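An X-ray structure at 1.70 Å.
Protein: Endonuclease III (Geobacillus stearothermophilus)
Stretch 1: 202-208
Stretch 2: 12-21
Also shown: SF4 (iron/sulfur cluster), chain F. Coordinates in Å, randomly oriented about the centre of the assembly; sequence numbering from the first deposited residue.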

ATOM      1  N   CYS C 202      -9.984 -11.736  18.931  1.00 47.41           N
ATOM      2  CA  CYS C 202     -10.530 -11.159  17.707  1.00 45.13           C
ATOM      3  C   CYS C 202     -12.055 -11.160  17.633  1.00 45.61           C
ATOM      4  O   CYS C 202     -12.699 -12.194  17.812  1.00 46.31           O
ATOM      5  CB  CYS C 202      -9.959 -11.885  16.489  1.00 43.64           C
ATOM      6  SG  CYS C 202     -10.411 -11.103  14.926  1.00 37.72           S
ATOM      7  N   PRO C 203     -12.652  -9.986  17.358  1.00 45.57           N
ATOM      8  CA  PRO C 203     -14.102  -9.799  17.247  1.00 45.28           C
ATOM      9  C   PRO C 203     -14.707 -10.518  16.044  1.00 44.44           C
ATOM     10  O   PRO C 203     -15.930 -10.594  15.908  1.00 44.41           O
ATOM     11  CB  PRO C 203     -14.249  -8.283  17.124  1.00 46.69           C
ATOM     12  CG  PRO C 203     -13.023  -7.756  17.810  1.00 47.45           C
ATOM     13  CD  PRO C 203     -11.961  -8.686  17.311  1.00 45.99           C
ATOM     14  N   LEU C 204     -13.848 -11.035  15.171  1.00 43.22           N
ATOM     15  CA  LEU C 204     -14.308 -11.728  13.972  1.00 42.64           C
ATOM     16  C   LEU C 204     -14.032 -13.225  14.030  1.00 42.55           C
ATOM     17  O   LEU C 204     -14.314 -13.954  13.080  1.00 40.74           O
ATOM     18  CB  LEU C 204     -13.634 -11.126  12.734  1.00 41.84           C
ATOM     19  CG  LEU C 204     -13.938  -9.653  12.466  1.00 40.58           C
ATOM     20  CD1 LEU C 204     -13.100  -9.183  11.276  1.00 41.78           C
ATOM     21  CD2 LEU C 204     -15.427  -9.460  12.193  1.00 41.16           C
ATOM     22  N   LEU C 205     -13.483 -13.677  15.151  1.00 42.55           N
ATOM     23  CA  LEU C 205     -13.172 -15.090  15.334  1.00 43.31           C
ATOM     24  C   LEU C 205     -14.410 -15.952  15.058  1.00 42.78           C
ATOM     25  O   LEU C 205     -14.299 -17.040  14.496  1.00 44.36           O
ATOM     26  CB  LEU C 205     -12.699 -15.341  16.773  1.00 44.46           C
ATOM     27  CG  LEU C 205     -11.707 -16.472  17.075  1.00 45.73           C
ATOM     28  CD1 LEU C 205     -11.861 -16.863  18.542  1.00 45.91           C
ATOM     29  CD2 LEU C 205     -11.944 -17.678  16.187  1.00 45.24           C
ATOM     30  N   HIS C 206     -15.585 -15.452  15.441  1.00 43.40           N
ATOM     31  CA  HIS C 206     -16.845 -16.186  15.269  1.00 42.91           C
ATOM     32  C   HIS C 206     -17.245 -16.512  13.829  1.00 44.17           C
ATOM     33  O   HIS C 206     -18.204 -17.253  13.603  1.00 43.96           O
ATOM     34  CB  HIS C 206     -18.001 -15.433  15.930  1.00 42.84           C
ATOM     35  CG  HIS C 206     -18.421 -14.201  15.191  1.00 42.93           C
ATOM     36  ND1 HIS C 206     -17.763 -12.997  15.312  1.00 42.29           N
ATOM     37  CD2 HIS C 206     -19.429 -13.992  14.310  1.00 42.90           C
ATOM     38  CE1 HIS C 206     -18.347 -12.098  14.541  1.00 42.66           C
ATOM     39  NE2 HIS C 206     -19.360 -12.675  13.921  1.00 43.61           N
ATOM     40  N   LEU C 207     -16.533 -15.958  12.856  1.00 43.65           N
ATOM     41  CA  LEU C 207     -16.847 -16.238  11.460  1.00 41.87           C
ATOM     42  C   LEU C 207     -15.593 -16.471  10.626  1.00 42.64           C
ATOM     43  O   LEU C 207     -15.676 -16.642   9.411  1.00 41.85           O
ATOM     44  CB  LEU C 207     -17.675 -15.099  10.847  1.00 42.18           C
ATOM     45  CG  LEU C 207     -17.198 -13.639  10.888  1.00 41.53           C
ATOM     46  CD1 LEU C 207     -15.821 -13.486  10.256  1.00 41.39           C
ATOM     47  CD2 LEU C 207     -18.215 -12.772  10.149  1.00 41.33           C
ATOM     48  N   CYS C 208     -14.433 -16.495  11.277  1.00 41.58           N
ATOM     49  CA  CYS C 208     -13.182 -16.682  10.556  1.00 43.17           C
ATOM     50  C   CYS C 208     -12.702 -18.127  10.447  1.00 43.59           C
ATOM     51  O   CYS C 208     -12.446 -18.789  11.453  1.00 45.01           O
ATOM     52  CB  CYS C 208     -12.081 -15.830  11.186  1.00 41.61           C
ATOM     53  SG  CYS C 208     -10.534 -15.912  10.279  1.00 40.33           S
TER
HETATM   54 FE1  SF4 F 300      -9.127 -12.525  13.601  1.00 36.89          FE
HETATM   55 FE2  SF4 F 300      -7.149 -12.766  11.691  1.00 34.89          FE
HETATM   56 FE3  SF4 F 300      -7.393 -14.526  13.693  1.00 38.70          FE
HETATM   57 FE4  SF4 F 300      -9.249 -14.411  11.725  1.00 37.12          FE
HETATM   58  S1  SF4 F 300      -7.070 -15.083  11.484  1.00 36.79           S
HETATM   59  S2  SF4 F 300      -9.581 -14.734  13.877  1.00 36.31           S
HETATM   60  S3  SF4 F 300      -9.196 -12.231  11.274  1.00 37.17           S
HETATM   61  S4  SF4 F 300      -6.833 -12.405  13.951  1.00 37.33           S
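Stretch 2 (12-21) YCLDEMAKMF

At the centre of the contact lies Leu204, buried against the helix of stretch 2. Its CA-to-CB bond points sideways, but with chi1 in m and chi2 in t the branched end comes nearer the helix and meets residues from successive turns. CD2 of Leu204 sits 3.6 Å from CA of Cys13, 3.8 Å from SG of Cys13 and 4.0 Å from CB of Glu16, while CD1 of Leu204 lies 4.2 Å from CE of Met17. A leucine suits this place because its two methyls can touch several helix positions at once and ask for no polar partner. Cys13, Glu16, Met17 and Met20 recur at intervals of three and four, as expected of one side of a helix; Leu14, directed away, takes no part.

The helix runs through residues 12 to 20, held by backbone hydrogen bonds such as Met17 N to Cys13 O (3.1 Å) and Met20 N to Glu16 O (3.0 Å), and Phe21 is the first residue to leave helical angles. Stretch 1 is irregular. A type I turn from Cys202 to Leu205, closed by Leu205 N to Cys202 O at 3.1 Å, places Pro203 and Leu204 at its corners. The two chains run in broadly opposite senses: Pro203 is nearest Glu16 and Leu204 nearest Cys13, with CA to CA distances of 7.3 and 6.6 Å.

Beside this centre, Leu207 brings CD1 to 3.6 Å from Cys13 SG, a small thiol that fits close under leucine methyls. Towards the other end, Pro203 points at the helix; its CD is 3.6 Å from Met20 CE, the flexible methionine meeting a rigid ring, and its CB is 3.5 Å from Glu16 CG. Glutamate is suitable here because its methylene groups can pack against apolar neighbours while its carboxylate lies farther along the chain.

At the polar edge, exposed Tyr12 and His206 meet, CE2 of Tyr12 lying 3.4 Å from CE1 of His206. The planes of the Tyr12 and His206 rings are nearly perpendicular, at 89°, with centroids 5.4 Å apart, and His206 CE1 approaches the Tyr12 ring obliquely. Tyr12 also offers carbon to the leucines, its CD2 being 4.1 Å from Leu207 CD2. No hydrogen bond joins the stretches, so side-chain packing carries the contact.

Cys202 and Cys208 turn to the iron–sulfur cluster instead: Cys202 SG binds FE1 at 2.3 Å, and Cys208 SG binds FE4. Leu204 N donates to Cys202 SG at 3.4 Å, linking the cluster ligand to the leucine that packs on the helix.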

ATOM      1  N   TYR C  12     -19.875  -6.847   7.557  1.00 39.84           N
ATOM      2  CA  TYR C  12     -19.861  -6.922   9.013  1.00 40.35           C
ATOM      3  C   TYR C  12     -18.415  -6.871   9.496  1.00 40.43           C
ATOM      4  O   TYR C  12     -18.099  -6.202  10.483  1.00 40.12           O
ATOM      5  CB  TYR C  12     -20.507  -8.232   9.468  1.00 41.84           C
ATOM      6  CG  TYR C  12     -20.494  -8.449  10.963  1.00 43.50           C
ATOM      7  CD1 TYR C  12     -21.528  -7.970  11.768  1.00 44.59           C
ATOM      8  CD2 TYR C  12     -19.444  -9.129  11.573  1.00 43.53           C
ATOM      9  CE1 TYR C  12     -21.512  -8.169  13.146  1.00 45.92           C
ATOM     10  CE2 TYR C  12     -19.419  -9.329  12.944  1.00 45.13           C
ATOM     11  CZ  TYR C  12     -20.453  -8.849  13.725  1.00 45.49           C
ATOM     12  OH  TYR C  12     -20.421  -9.053  15.086  1.00 46.77           O
ATOM     13  N   CYS C  13     -17.546  -7.591   8.791  1.00 38.17           N
ATOM     14  CA  CYS C  13     -16.127  -7.642   9.119  1.00 37.45           C
ATOM     15  C   CYS C  13     -15.487  -6.272   8.979  1.00 37.70           C
ATOM     16  O   CYS C  13     -14.724  -5.846   9.840  1.00 37.42           O
ATOM     17  CB  CYS C  13     -15.398  -8.625   8.196  1.00 37.97           C
ATOM     18  SG  CYS C  13     -15.744 -10.358   8.538  1.00 38.80           S
ATOM     19  N   LEU C  14     -15.802  -5.592   7.884  1.00 37.04           N
ATOM     20  CA  LEU C  14     -15.257  -4.267   7.626  1.00 38.11           C
ATOM     21  C   LEU C  14     -15.757  -3.255   8.649  1.00 39.16           C
ATOM     22  O   LEU C  14     -15.016  -2.359   9.052  1.00 40.56           O
ATOM     23  CB  LEU C  14     -15.630  -3.816   6.216  1.00 37.23           C
ATOM     24  CG  LEU C  14     -15.020  -4.691   5.114  1.00 35.37           C
ATOM     25  CD1 LEU C  14     -15.510  -4.216   3.757  1.00 35.64           C
ATOM     26  CD2 LEU C  14     -13.499  -4.635   5.198  1.00 34.42           C
ATOM     27  N   ASP C  15     -17.011  -3.402   9.069  1.00 39.99           N
ATOM     28  CA  ASP C  15     -17.595  -2.501  10.058  1.00 39.98           C
ATOM     29  C   ASP C  15     -16.865  -2.638  11.392  1.00 41.34           C
ATOM     30  O   ASP C  15     -16.681  -1.657  12.115  1.00 43.00           O
ATOM     31  CB  ASP C  15     -19.079  -2.812  10.237  1.00 38.99           C
ATOM     32  N   GLU C  16     -16.444  -3.857  11.714  1.00 41.60           N
ATOM     33  CA  GLU C  16     -15.741  -4.115  12.966  1.00 43.50           C
ATOM     34  C   GLU C  16     -14.322  -3.552  12.918  1.00 43.50           C
ATOM     35  O   GLU C  16     -13.843  -2.973  13.894  1.00 42.57           O
ATOM     36  CB  GLU C  16     -15.693  -5.619  13.241  1.00 47.00           C
ATOM     37  CG  GLU C  16     -15.322  -5.984  14.673  1.00 52.44           C
ATOM     38  CD  GLU C  16     -16.374  -5.545  15.686  1.00 53.88           C
ATOM     39  OE1 GLU C  16     -17.552  -5.937  15.534  1.00 55.67           O
ATOM     40  OE2 GLU C  16     -16.021  -4.813  16.637  1.00 56.75           O
ATOM     41  N   MET C  17     -13.647  -3.732  11.783  1.00 41.88           N
ATOM     42  CA  MET C  17     -12.288  -3.222  11.627  1.00 40.73           C
ATOM     43  C   MET C  17     -12.297  -1.713  11.829  1.00 40.40           C
ATOM     44  O   MET C  17     -11.329  -1.138  12.324  1.00 41.34           O
ATOM     45  CB  MET C  17     -11.746  -3.535  10.229  1.00 39.68           C
ATOM     46  CG  MET C  17     -11.623  -5.007   9.921  1.00 39.18           C
ATOM     47  SD  MET C  17     -10.903  -5.304   8.281  1.00 37.96           S
ATOM     48  CE  MET C  17     -11.203  -7.098   8.104  1.00 38.48           C
ATOM     49  N   ALA C  18     -13.393  -1.077  11.427  1.00 40.53           N
ATOM     50  CA  ALA C  18     -13.532   0.366  11.563  1.00 42.21           C
ATOM     51  C   ALA C  18     -13.608   0.747  13.038  1.00 42.67           C
ATOM     52  O   ALA C  18     -13.087   1.784  13.444  1.00 43.69           O
ATOM     53  CB  ALA C  18     -14.783   0.845  10.829  1.00 42.15           C
ATOM     54  N   LYS C  19     -14.257  -0.097  13.834  1.00 43.10           N
ATOM     55  CA  LYS C  19     -14.395   0.153  15.266  1.00 43.92           C
ATOM     56  C   LYS C  19     -13.080  -0.088  15.996  1.00 43.94           C
ATOM     57  O   LYS C  19     -12.798   0.547  17.013  1.00 44.26           O
ATOM     58  CB  LYS C  19     -15.482  -0.749  15.869  1.00 44.54           C
ATOM     59  CG  LYS C  19     -16.888  -0.443  15.382  1.00 46.00           C
ATOM     60  CD  LYS C  19     -17.920  -1.317  16.086  1.00 47.04           C
ATOM     61  N   MET C  20     -12.276  -1.005  15.471  1.00 43.63           N
ATOM     62  CA  MET C  20     -10.997  -1.338  16.080  1.00 43.40           C
ATOM     63  C   MET C  20      -9.913  -0.326  15.716  1.00 42.71           C
ATOM     64  O   MET C  20      -9.053   0.000  16.535  1.00 42.38           O
ATOM     65  CB  MET C  20     -10.566  -2.737  15.642  1.00 45.51           C
ATOM     66  CG  MET C  20      -9.388  -3.298  16.413  1.00 48.29           C
ATOM     67  SD  MET C  20      -8.945  -4.972  15.905  1.00 54.70           S
ATOM     68  CE  MET C  20     -10.563  -5.717  15.776  1.00 47.67           C
ATOM     69  N   PHE C  21      -9.961   0.168  14.484  1.00 41.39           N
ATOM     70  CA  PHE C  21      -8.978   1.135  14.006  1.00 40.73           C
ATOM     71  C   PHE C  21      -9.665   2.333  13.360  1.00 40.30           C
ATOM     72  O   PHE C  21      -9.591   2.535  12.149  1.00 39.59           O
ATOM     73  CB  PHE C  21      -8.037   0.456  13.010  1.00 39.98           C
ATOM     74  CG  PHE C  21      -7.260  -0.680  13.606  1.00 39.47           C
ATOM     75  CD1 PHE C  21      -6.248  -0.437  14.527  1.00 39.54           C
ATOM     76  CD2 PHE C  21      -7.565  -1.998  13.283  1.00 39.10           C
ATOM     77  CE1 PHE C  21      -5.552  -1.490  15.119  1.00 40.88           C
ATOM     78  CE2 PHE C  21      -6.875  -3.056  13.871  1.00 40.28           C
ATOM     79  CZ  PHE C  21      -5.869  -2.803  14.789  1.00 41.40           C
TER